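Local atomic coordinates of DUF3299 domain-containing protein (Pseudomonas aeruginosa, PDB entry 4HSP), a protein that is of unknown function, belongs to the DUF3299 family of the OB clan and probably carries a signal sequence in its natural form, which suggests export from the cytoplasm. Residues P44-V49 and P93-V98; G119-E124 and A133-Q138; L6-L11 and K58-I63. One frame throughout, in Å; residues are numbered along the deposited sequence.

The three contacts adjoin one another, their centres 11 to 12 Å apart. Tyr135 of contact 2 joins them. Its OH lies 2.6 Å from Leu11 O of contact 3 and 2.9 Å from Val49 N of contact 1, both probable hydrogen bonds. Contacts 1 and 2 also meet where Ser94 O lies 2.8 Å from Gly134 N. Contacts 1 and 3 meet where Gln96 NE2 lies 2.8 Å from Trp8 O. Strands 120-122 and 55-68 are neighbours in the sheet, so contacts 2 and 3 share it. The function is not established, and no ligand here marks an active site with confidence. The 1,2-ethanediol molecules at contacts 2 and 3 probably come from the crystallisation liquor.

Contact 1: residues P44-V49 and P93-V98; sequences PNAPVV and PSNQIV
Two side chains of the 93-98 loop, Ser94 and Asn95, hold the backbone of the 44-49 loop. Ala46 N donates to Ser94 OG at 2.9 Å. Ser94 OG sits between its own backbone N and carbonyl carbon (chi1 56°), and from there it meets the polypeptide at Pro44 to Ala46. The same hydroxyl lies 2.7 Å from a water, and that water donates to Ala46 O at 2.8 Å. Both the N-H and the carbonyl of Ala46 are thus served, one directly and one through water. Ser94 OG also has a weak hydrogen bond with Ser43 O.

Asn95 grips the next residue. Its ND2 donates to Pro47 O at 2.7 Å, and the N-H...O angle is 148°. The donor lies in the carbonyl plane, and the oxygen lies close to the amide plane of Asn95. CG of Asn95 takes the crowded position between N and the carbonyl carbon (chi1 59°). Ala46 CB rests against this amide, 3.5 Å from Asn95 CG. Within the 93-98 loop, Gln96 N donates to Pro93 O, which closes a type I beta turn. Gln96 NE2 donates to Asn95 O at 3.0 Å, from above the carbonyl plane, and is also bonded to Trp8 O.

The contact joins two irregular segments. One leads from helix 26-34 to strand 55-68, and the other from strand 73-80 to strand 98-102. Strand 132-144 lies beside both: Val48 and Asn95 pack on Tyr135, and Ser94 shares a backbone hydrogen bond with Gly134.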
loop_
_atom_site.group_PDB
_atom_site.type_symbol
_atom_site.label_atom_id
_atom_site.label_comp_id
_atom_site.label_asym_id
_atom_site.label_seq_id
_atom_site.Cartn_x
_atom_site.Cartn_y
_atom_site.Cartn_z
ATOM N N PRO A 44 -3.875 -8.293 27.619
ATOM C CA PRO A 44 -3.021 -9.328 27.025
ATOM C C PRO A 44 -3.333 -10.740 27.519
ATOM O O PRO A 44 -2.702 -11.705 27.067
ATOM C CB PRO A 44 -1.625 -8.893 27.453
ATOM C CG PRO A 44 -1.830 -8.241 28.770
ATOM C CD PRO A 44 -3.201 -7.644 28.765
ATOM N N ASN A 45 -4.287 -10.871 28.452
ATOM C CA ASN A 45 -4.622 -12.180 28.956
ATOM C C ASN A 45 -6.146 -12.271 29.169
ATOM O O ASN A 45 -6.642 -12.730 30.207
ATOM C CB ASN A 45 -3.782 -12.538 30.200
ATOM C CG ASN A 45 -3.684 -11.500 31.288
ATOM O OD1 ASN A 45 -4.685 -10.975 31.796
ATOM N ND2 ASN A 45 -2.461 -11.294 31.758
ATOM N N ALA A 46 -6.872 -11.831 28.122
ATOM C CA ALA A 46 -8.322 -11.774 28.049
ATOM C C ALA A 46 -8.927 -13.187 28.093
ATOM O O ALA A 46 -8.297 -14.116 27.563
ATOM C CB ALA A 46 -8.718 -11.054 26.781
ATOM N N PRO A 47 -10.103 -13.396 28.760
ATOM C CA PRO A 47 -10.710 -14.756 28.802
ATOM C C PRO A 47 -10.969 -15.357 27.402
ATOM O O PRO A 47 -11.309 -14.638 26.460
ATOM C CB PRO A 47 -12.022 -14.532 29.554
ATOM C CG PRO A 47 -11.809 -13.282 30.333
ATOM C CD PRO A 47 -10.949 -12.416 29.473
ATOM N N VAL A 48 -10.766 -16.677 27.263
ATOM C CA VAL A 48 -10.914 -17.416 25.997
ATOM C C VAL A 48 -12.061 -18.458 26.063
ATOM O O VAL A 48 -12.431 -18.902 27.159
ATOM C CB VAL A 48 -9.574 -18.093 25.567
ATOM C CG1 VAL A 48 -8.503 -17.055 25.259
ATOM C CG2 VAL A 48 -9.084 -19.114 26.603
ATOM N N VAL A 49 -12.622 -18.821 24.880
ATOM C CA VAL A 49 -13.690 -19.824 24.718
ATOM C C VAL A 49 -13.006 -21.168 24.542
ATOM O O VAL A 49 -12.548 -21.491 23.441
ATOM C CB VAL A 49 -14.663 -19.496 23.552
ATOM C CG1 VAL A 49 -15.782 -20.526 23.445
ATOM C CG2 VAL A 49 -15.237 -18.090 23.695
ATOM N N PRO A 93 -7.536 -6.906 22.134
ATOM C CA PRO A 93 -7.365 -7.844 23.272
ATOM C C PRO A 93 -6.907 -9.220 22.768
ATOM O O PRO A 93 -7.150 -9.545 21.601
ATOM C CB PRO A 93 -8.760 -7.913 23.892
ATOM C CG PRO A 93 -9.458 -6.722 23.386
ATOM C CD PRO A 93 -8.947 -6.492 22.014
ATOM N N SER A 94 -6.227 -10.014 23.621
ATOM C CA SER A 94 -5.635 -11.306 23.219
ATOM C C SER A 94 -6.659 -12.365 22.759
ATOM O O SER A 94 -6.265 -13.394 22.195
ATOM C CB SER A 94 -4.770 -11.873 24.337
ATOM O OG SER A 94 -5.508 -12.006 25.534
ATOM N N ASN A 95 -7.953 -12.120 22.978
ATOM C CA ASN A 95 -9.011 -13.044 22.562
ATOM C C ASN A 95 -9.650 -12.536 21.258
ATOM O O ASN A 95 -10.681 -13.048 20.825
ATOM C CB ASN A 95 -10.041 -13.279 23.671
ATOM C CG ASN A 95 -10.767 -12.064 24.183
ATOM O OD1 ASN A 95 -10.517 -10.930 23.769
ATOM N ND2 ASN A 95 -11.671 -12.274 25.140
ATOM N N GLN A 96 -8.987 -11.548 20.625
ATOM C CA GLN A 96 -9.347 -10.954 19.334
ATOM C C GLN A 96 -8.090 -10.998 18.433
ATOM O O GLN A 96 -7.901 -10.172 17.550
ATOM C CB GLN A 96 -9.941 -9.521 19.499
ATOM C CG GLN A 96 -11.298 -9.445 20.249
ATOM C CD GLN A 96 -12.480 -9.996 19.475
ATOM O OE1 GLN A 96 -13.210 -9.253 18.807
ATOM N NE2 GLN A 96 -12.728 -11.306 19.582
ATOM N N ILE A 97 -7.227 -11.998 18.683
ATOM C CA ILE A 97 -5.994 -12.281 17.937
ATOM C C ILE A 97 -5.810 -13.796 17.846
ATOM O O ILE A 97 -5.985 -14.497 18.837
ATOM C CB ILE A 97 -4.699 -11.624 18.536
ATOM C CG1 ILE A 97 -4.907 -10.149 18.978
ATOM C CG2 ILE A 97 -3.502 -11.783 17.561
ATOM C CD1 ILE A 97 -3.638 -9.401 19.478
ATOM N N VAL A 98 -5.433 -14.282 16.661
ATOM C CA VAL A 98 -5.048 -15.661 16.390
ATOM C C VAL A 98 -3.594 -15.657 15.860
ATOM O O VAL A 98 -3.302 -14.967 14.885
ATOM C CB VAL A 98 -6.010 -16.374 15.392
ATOM C CG1 VAL A 98 -5.657 -17.848 15.246
ATOM C CG2 VAL A 98 -7.474 -16.199 15.804
HETATM O O HOH W 1 -6.349 -14.591 25.614
#

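Contact 2: residues G119-E124 and A133-Q138; sequences GTFKVE and AGYRMQ. With EDO (1,2-ethanediol), chain J.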
loop_
_atom_site.group_PDB
_atom_site.type_symbol
_atom_site.label_atom_id
_atom_site.label_comp_id
_atom_site.label_asym_id
_atom_site.label_seq_id
_atom_site.Cartn_x
_atom_site.Cartn_y
_atom_site.Cartn_z
ATOM N N GLY A 119 -8.244 -23.632 9.069
ATOM C CA GLY A 119 -7.292 -24.604 9.607
ATOM C C GLY A 119 -7.646 -25.139 10.973
ATOM O O GLY A 119 -8.726 -24.872 11.472
ATOM N N THR A 120 -6.745 -25.909 11.583
ATOM C CA THR A 120 -6.937 -26.472 12.924
ATOM C C THR A 120 -6.791 -25.332 13.924
ATOM O O THR A 120 -5.787 -24.608 13.915
ATOM C CB THR A 120 -5.961 -27.643 13.176
ATOM O OG1 THR A 120 -6.079 -28.577 12.097
ATOM C CG2 THR A 120 -6.215 -28.344 14.515
ATOM N N PHE A 121 -7.811 -25.172 14.766
ATOM C CA PHE A 121 -7.936 -24.112 15.745
ATOM C C PHE A 121 -7.663 -24.623 17.148
ATOM O O PHE A 121 -8.327 -25.536 17.607
ATOM C CB PHE A 121 -9.350 -23.512 15.641
ATOM C CG PHE A 121 -9.541 -22.183 16.325
ATOM C CD1 PHE A 121 -9.149 -21.006 15.709
ATOM C CD2 PHE A 121 -10.116 -22.108 17.582
ATOM C CE1 PHE A 121 -9.361 -19.772 16.328
ATOM C CE2 PHE A 121 -10.286 -20.875 18.219
ATOM C CZ PHE A 121 -9.934 -19.715 17.579
ATOM N N LYS A 122 -6.729 -23.979 17.848
ATOM C CA LYS A 122 -6.285 -24.314 19.204
ATOM C C LYS A 122 -6.467 -23.157 20.177
ATOM O O LYS A 122 -6.167 -22.006 19.846
ATOM C CB LYS A 122 -4.775 -24.661 19.189
ATOM C CG LYS A 122 -4.391 -26.102 18.984
ATOM C CD LYS A 122 -2.920 -26.266 19.409
ATOM C CE LYS A 122 -2.752 -27.024 20.715
ATOM N NZ LYS A 122 -3.269 -26.276 21.898
ATOM N N VAL A 123 -6.843 -23.481 21.408
ATOM C CA VAL A 123 -6.975 -22.527 22.503
ATOM C C VAL A 123 -5.699 -22.714 23.323
ATOM O O VAL A 123 -5.626 -23.567 24.215
ATOM C CB VAL A 123 -8.293 -22.708 23.302
ATOM C CG1 VAL A 123 -8.373 -21.700 24.434
ATOM C CG2 VAL A 123 -9.511 -22.574 22.390
ATOM N N GLU A 124 -4.649 -21.998 22.895
ATOM C CA GLU A 124 -3.295 -22.050 23.433
ATOM C C GLU A 124 -2.685 -20.676 23.363
ATOM O O GLU A 124 -2.842 -19.978 22.359
ATOM C CB GLU A 124 -2.456 -23.048 22.617
ATOM C CG GLU A 124 -1.142 -23.461 23.266
ATOM C CD GLU A 124 -0.110 -24.117 22.361
ATOM O OE1 GLU A 124 -0.497 -24.842 21.414
ATOM O OE2 GLU A 124 1.099 -23.909 22.614
ATOM N N ALA A 133 -1.632 -13.518 22.153
ATOM C CA ALA A 133 -2.840 -14.128 21.600
ATOM C C ALA A 133 -3.256 -15.292 22.486
ATOM O O ALA A 133 -2.396 -15.923 23.106
ATOM C CB ALA A 133 -2.600 -14.590 20.167
ATOM N N GLY A 134 -4.565 -15.534 22.577
ATOM C CA GLY A 134 -5.153 -16.619 23.354
ATOM C C GLY A 134 -5.511 -17.807 22.488
ATOM O O GLY A 134 -5.865 -18.867 23.009
ATOM N N TYR A 135 -5.358 -17.640 21.158
ATOM C CA TYR A 135 -5.677 -18.620 20.127
ATOM C C TYR A 135 -4.547 -18.822 19.142
ATOM O O TYR A 135 -3.788 -17.894 18.860
ATOM C CB TYR A 135 -6.939 -18.194 19.348
ATOM C CG TYR A 135 -8.143 -17.964 20.233
ATOM C CD1 TYR A 135 -8.803 -19.030 20.841
ATOM C CD2 TYR A 135 -8.589 -16.671 20.518
ATOM C CE1 TYR A 135 -9.909 -18.824 21.668
ATOM C CE2 TYR A 135 -9.692 -16.455 21.349
ATOM C CZ TYR A 135 -10.353 -17.537 21.915
ATOM O OH TYR A 135 -11.443 -17.348 22.725
ATOM N N ARG A 136 -4.465 -20.046 18.597
ATOM C CA ARG A 136 -3.499 -20.448 17.580
ATOM C C ARG A 136 -4.218 -21.190 16.444
ATOM O O ARG A 136 -5.276 -21.799 16.645
ATOM C CB ARG A 136 -2.374 -21.328 18.166
ATOM C CG ARG A 136 -1.452 -20.658 19.160
ATOM C CD ARG A 136 -0.499 -21.668 19.727
ATOM N NE ARG A 136 0.792 -21.634 19.041
ATOM C CZ ARG A 136 1.953 -21.384 19.639
ATOM N NH1 ARG A 136 2.000 -21.165 20.951
ATOM N NH2 ARG A 136 3.076 -21.362 18.934
HETATM N N MSE A 137 -3.621 -21.155 15.260
HETATM C CA MSE A 137 -4.148 -21.824 14.080
HETATM C C MSE A 137 -3.010 -22.284 13.165
HETATM O O MSE A 137 -2.052 -21.552 12.904
HETATM C CB MSE A 137 -5.099 -20.885 13.336
HETATM C CG MSE A 137 -5.854 -21.491 12.175
HETATM SE SE MSE A 137 -7.513 -20.460 11.926
HETATM C CE MSE A 137 -8.662 -21.858 12.183
ATOM N N GLN A 138 -3.117 -23.524 12.719
ATOM C CA GLN A 138 -2.250 -24.129 11.734
ATOM C C GLN A 138 -3.100 -24.111 10.486
ATOM O O GLN A 138 -4.027 -24.911 10.355
ATOM C CB GLN A 138 -1.805 -25.534 12.180
ATOM C CG GLN A 138 -0.787 -26.190 11.252
ATOM C CD GLN A 138 0.523 -25.436 11.156
ATOM O OE1 GLN A 138 1.139 -25.080 12.166
ATOM N NE2 GLN A 138 0.981 -25.194 9.928
HETATM C C1 EDO J . 0.829 -22.777 15.861
HETATM O O1 EDO J . 0.271 -21.457 15.968
HETATM C C2 EDO J . -0.186 -23.815 15.290
HETATM O O2 EDO J . -0.926 -24.418 16.352
HETATM O O HOH W 2 -3.979 -27.680 9.570
#
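The rings of Phe121 and Tyr135 lie near parallel, with planes at 29°, but are slid apart so that they barely overlap. Their centroids are 5.2 Å apart. Phe121 CZ and CE2 meet Tyr135 CD1. At the Phe121 edge sits the methyl CE of Met137, a selenomethionine, 3.7 Å from Phe121 CD1. Val123 CG2 lies in plane at the Tyr135 edge, against Tyr135 CE1. The guanidinium of Arg136 has a 1,2-ethanediol at its edge, where Arg136 NE donates to O1 of the diol.

Strands 120-122 and 135-138 run antiparallel. Thr120 with Gln138 and Lys122 with Arg136 are hydrogen-bonded pairs; Phe121 with Met137 between them is non-hydrogen-bonded. The Lys122-Arg136 pair is the straighter: Lys122 N to Arg136 O and Arg136 N to Lys122 O are both 2.9 Å. Thr120 N meets Gln138 O at a poorer angle, 136°. The side chains of Phe121 and Met137 share one face and pack on Val98 and Ala57. Thr120, Lys122, Arg136 and Gln138 take the other.

On that second face Glu124 crosses Arg136 obliquely. Glu124 OE2 forms a salt bridge with Arg136 NH1 at 3.3 Å. It lies well out of the guanidinium plane, so only the charges meet. Glu124 OE1 forms a salt bridge with Lys122 NZ, with a weak hydrogen bond at 3.2 Å. Arg136 NH1 has a weak bond to Asn125 O, while Tyr135 OH bonds to Leu11 O.

The chemistry is therefore split. One face is apolar and buried; the other carries a charge network in which one carboxylate serves two cations and would partly offset their repulsion.

Contact 3: residues L6-L11 and K58-I63; sequences LTWSQL and KLPGYI. With EDO (1,2-ethanediol), chain D; EDO (1,2-ethanediol), chain C.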
loop_
_atom_site.group_PDB
_atom_site.type_symbol
_atom_site.label_atom_id
_atom_site.label_comp_id
_atom_site.label_asym_id
_atom_site.label_seq_id
_atom_site.Cartn_x
_atom_site.Cartn_y
_atom_site.Cartn_z
ATOM N N LEU A 6 -16.389 -18.972 11.953
ATOM C CA LEU A 6 -16.442 -18.219 13.198
ATOM C C LEU A 6 -16.572 -16.730 12.920
ATOM O O LEU A 6 -16.248 -16.273 11.828
ATOM C CB LEU A 6 -15.168 -18.471 14.034
ATOM C CG LEU A 6 -14.876 -19.916 14.505
ATOM C CD1 LEU A 6 -13.593 -19.935 15.340
ATOM C CD2 LEU A 6 -16.045 -20.494 15.302
ATOM N N THR A 7 -17.093 -15.983 13.902
ATOM C CA THR A 7 -17.119 -14.525 13.916
ATOM C C THR A 7 -16.159 -14.142 15.023
ATOM O O THR A 7 -15.922 -14.957 15.915
ATOM C CB THR A 7 -18.524 -13.960 14.116
ATOM O OG1 THR A 7 -18.945 -14.193 15.467
ATOM C CG2 THR A 7 -19.543 -14.491 13.095
ATOM N N TRP A 8 -15.644 -12.905 15.030
ATOM C CA TRP A 8 -14.758 -12.492 16.102
ATOM C C TRP A 8 -15.459 -12.469 17.454
ATOM O O TRP A 8 -14.805 -12.738 18.448
ATOM C CB TRP A 8 -14.140 -11.138 15.787
ATOM C CG TRP A 8 -13.071 -11.279 14.747
ATOM C CD1 TRP A 8 -13.217 -11.134 13.396
ATOM C CD2 TRP A 8 -11.756 -11.799 14.956
ATOM N NE1 TRP A 8 -12.024 -11.403 12.764
ATOM C CE2 TRP A 8 -11.098 -11.783 13.704
ATOM C CE3 TRP A 8 -11.034 -12.190 16.094
ATOM C CZ2 TRP A 8 -9.752 -12.144 13.561
ATOM C CZ3 TRP A 8 -9.708 -12.563 15.950
ATOM C CH2 TRP A 8 -9.081 -12.547 14.695
ATOM N N SER A 9 -16.774 -12.210 17.494
ATOM C CA SER A 9 -17.543 -12.171 18.747
ATOM C C SER A 9 -17.672 -13.553 19.395
ATOM O O SER A 9 -17.901 -13.611 20.601
ATOM C CB SER A 9 -18.930 -11.565 18.539
ATOM O OG SER A 9 -19.667 -12.284 17.566
ATOM N N GLN A 10 -17.508 -14.662 18.612
ATOM C CA GLN A 10 -17.573 -16.041 19.129
ATOM C C GLN A 10 -16.265 -16.405 19.870
ATOM O O GLN A 10 -16.187 -17.451 20.523
ATOM C CB GLN A 10 -17.837 -17.044 18.005
ATOM C CG GLN A 10 -19.242 -17.000 17.410
ATOM C CD GLN A 10 -19.356 -17.972 16.267
ATOM O OE1 GLN A 10 -19.200 -17.621 15.102
ATOM N NE2 GLN A 10 -19.563 -19.229 16.574
ATOM N N LEU A 11 -15.253 -15.520 19.794
ATOM C CA LEU A 11 -13.968 -15.736 20.440
ATOM C C LEU A 11 -13.945 -15.069 21.807
ATOM O O LEU A 11 -12.974 -15.227 22.537
ATOM C CB LEU A 11 -12.830 -15.222 19.534
ATOM C CG LEU A 11 -12.165 -16.237 18.592
ATOM C CD1 LEU A 11 -13.191 -16.953 17.673
ATOM C CD2 LEU A 11 -11.068 -15.576 17.805
ATOM N N LYS A 58 -12.758 -21.417 10.423
ATOM C CA LYS A 58 -12.597 -20.461 9.326
ATOM C C LYS A 58 -12.945 -19.076 9.889
ATOM O O LYS A 58 -14.029 -18.861 10.438
ATOM C CB LYS A 58 -13.499 -20.885 8.158
ATOM C CG LYS A 58 -13.556 -19.960 6.962
ATOM C CD LYS A 58 -14.790 -20.329 6.144
ATOM C CE LYS A 58 -14.820 -19.698 4.782
ATOM N NZ LYS A 58 -16.082 -20.029 4.080
ATOM N N LEU A 59 -12.009 -18.161 9.812
ATOM C CA LEU A 59 -12.208 -16.832 10.374
ATOM C C LEU A 59 -11.716 -15.748 9.408
ATOM O O LEU A 59 -10.681 -15.964 8.761
ATOM C CB LEU A 59 -11.410 -16.806 11.690
ATOM C CG LEU A 59 -11.590 -15.698 12.709
ATOM C CD1 LEU A 59 -13.043 -15.548 13.175
ATOM C CD2 LEU A 59 -10.693 -15.988 13.901
ATOM N N PRO A 60 -12.442 -14.600 9.249
ATOM C CA PRO A 60 -11.928 -13.529 8.362
ATOM C C PRO A 60 -11.060 -12.538 9.145
ATOM O O PRO A 60 -11.209 -12.393 10.362
ATOM C CB PRO A 60 -13.210 -12.872 7.860
ATOM C CG PRO A 60 -14.163 -13.010 9.046
ATOM C CD PRO A 60 -13.711 -14.179 9.892
ATOM N N GLY A 61 -10.170 -11.844 8.461
ATOM C CA GLY A 61 -9.335 -10.861 9.140
ATOM C C GLY A 61 -8.189 -10.294 8.331
ATOM O O GLY A 61 -8.069 -10.559 7.139
ATOM N N TYR A 62 -7.366 -9.466 8.989
ATOM C CA TYR A 62 -6.209 -8.824 8.389
ATOM C C TYR A 62 -4.940 -9.466 8.920
ATOM O O TYR A 62 -4.918 -9.968 10.042
ATOM C CB TYR A 62 -6.252 -7.297 8.676
ATOM C CG TYR A 62 -7.249 -6.598 7.778
ATOM C CD1 TYR A 62 -6.885 -6.168 6.504
ATOM C CD2 TYR A 62 -8.590 -6.467 8.154
ATOM C CE1 TYR A 62 -7.803 -5.543 5.663
ATOM C CE2 TYR A 62 -9.513 -5.823 7.327
ATOM C CZ TYR A 62 -9.111 -5.366 6.079
ATOM O OH TYR A 62 -9.996 -4.777 5.213
ATOM N N ILE A 63 -3.897 -9.506 8.088
ATOM C CA ILE A 63 -2.638 -10.172 8.431
ATOM C C ILE A 63 -1.536 -9.176 8.864
ATOM O O ILE A 63 -1.256 -8.218 8.142
ATOM C CB ILE A 63 -2.190 -11.013 7.233
ATOM C CG1 ILE A 63 -3.192 -12.179 6.991
ATOM C CG2 ILE A 63 -0.728 -11.489 7.392
ATOM C CD1 ILE A 63 -2.859 -13.069 5.710
HETATM C C1 EDO D . -21.200 -17.750 10.699
HETATM O O1 EDO D . -22.195 -18.528 10.061
HETATM C C2 EDO D . -21.557 -17.563 12.186
HETATM O O2 EDO D . -20.725 -18.398 12.976
HETATM C C1 EDO C . -19.113 -23.012 15.150
HETATM O O1 EDO C . -19.890 -21.951 14.555
HETATM C C2 EDO C . -19.176 -23.007 16.717
HETATM O O2 EDO C . -18.287 -23.991 17.268
#
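Two hydrogen bonds cross this contact, both to backbone carbonyls of strand 55-68. Leu6 N donates to Lys58 O at 2.8 Å, almost straight (171°) and nearly along the C=O axis. This continues the parallel pairing of strand 4-5 with strand 55-68. Trp8 NE1 donates to Pro60 O at 2.7 Å. The bond is nearly along the C=O axis but bent at the hydrogen (139°), with the oxygen near the ring edge and tilted from its plane.

The apolar part centres on Leu59. Its CG is anti to the backbone N (chi1 -167°), and its two methyls part. Leu59 CD2 sits over one face of the Trp8 six-membered ring, 3.9 Å from its centroid, a CH-pi contact. The same methyl meets Leu11 CD2 tip to tip. Leu59 CD1 turns instead to Leu6 CB at 3.7 Å.

Local bonds shape the 6-11 segment. Gln10 OE1 accepts from Thr7 N, and residues 8-11 form a 3-10 turn.

The contact thus packs the loop after strand 4-5 onto strand 55-68. Strand 98-102 lies beside it, with Val98 against Trp8 and Leu59. Leu79 of strand 73-80 also touches Trp8. Leu23 of a second subunit packs on Trp8 and Pro60.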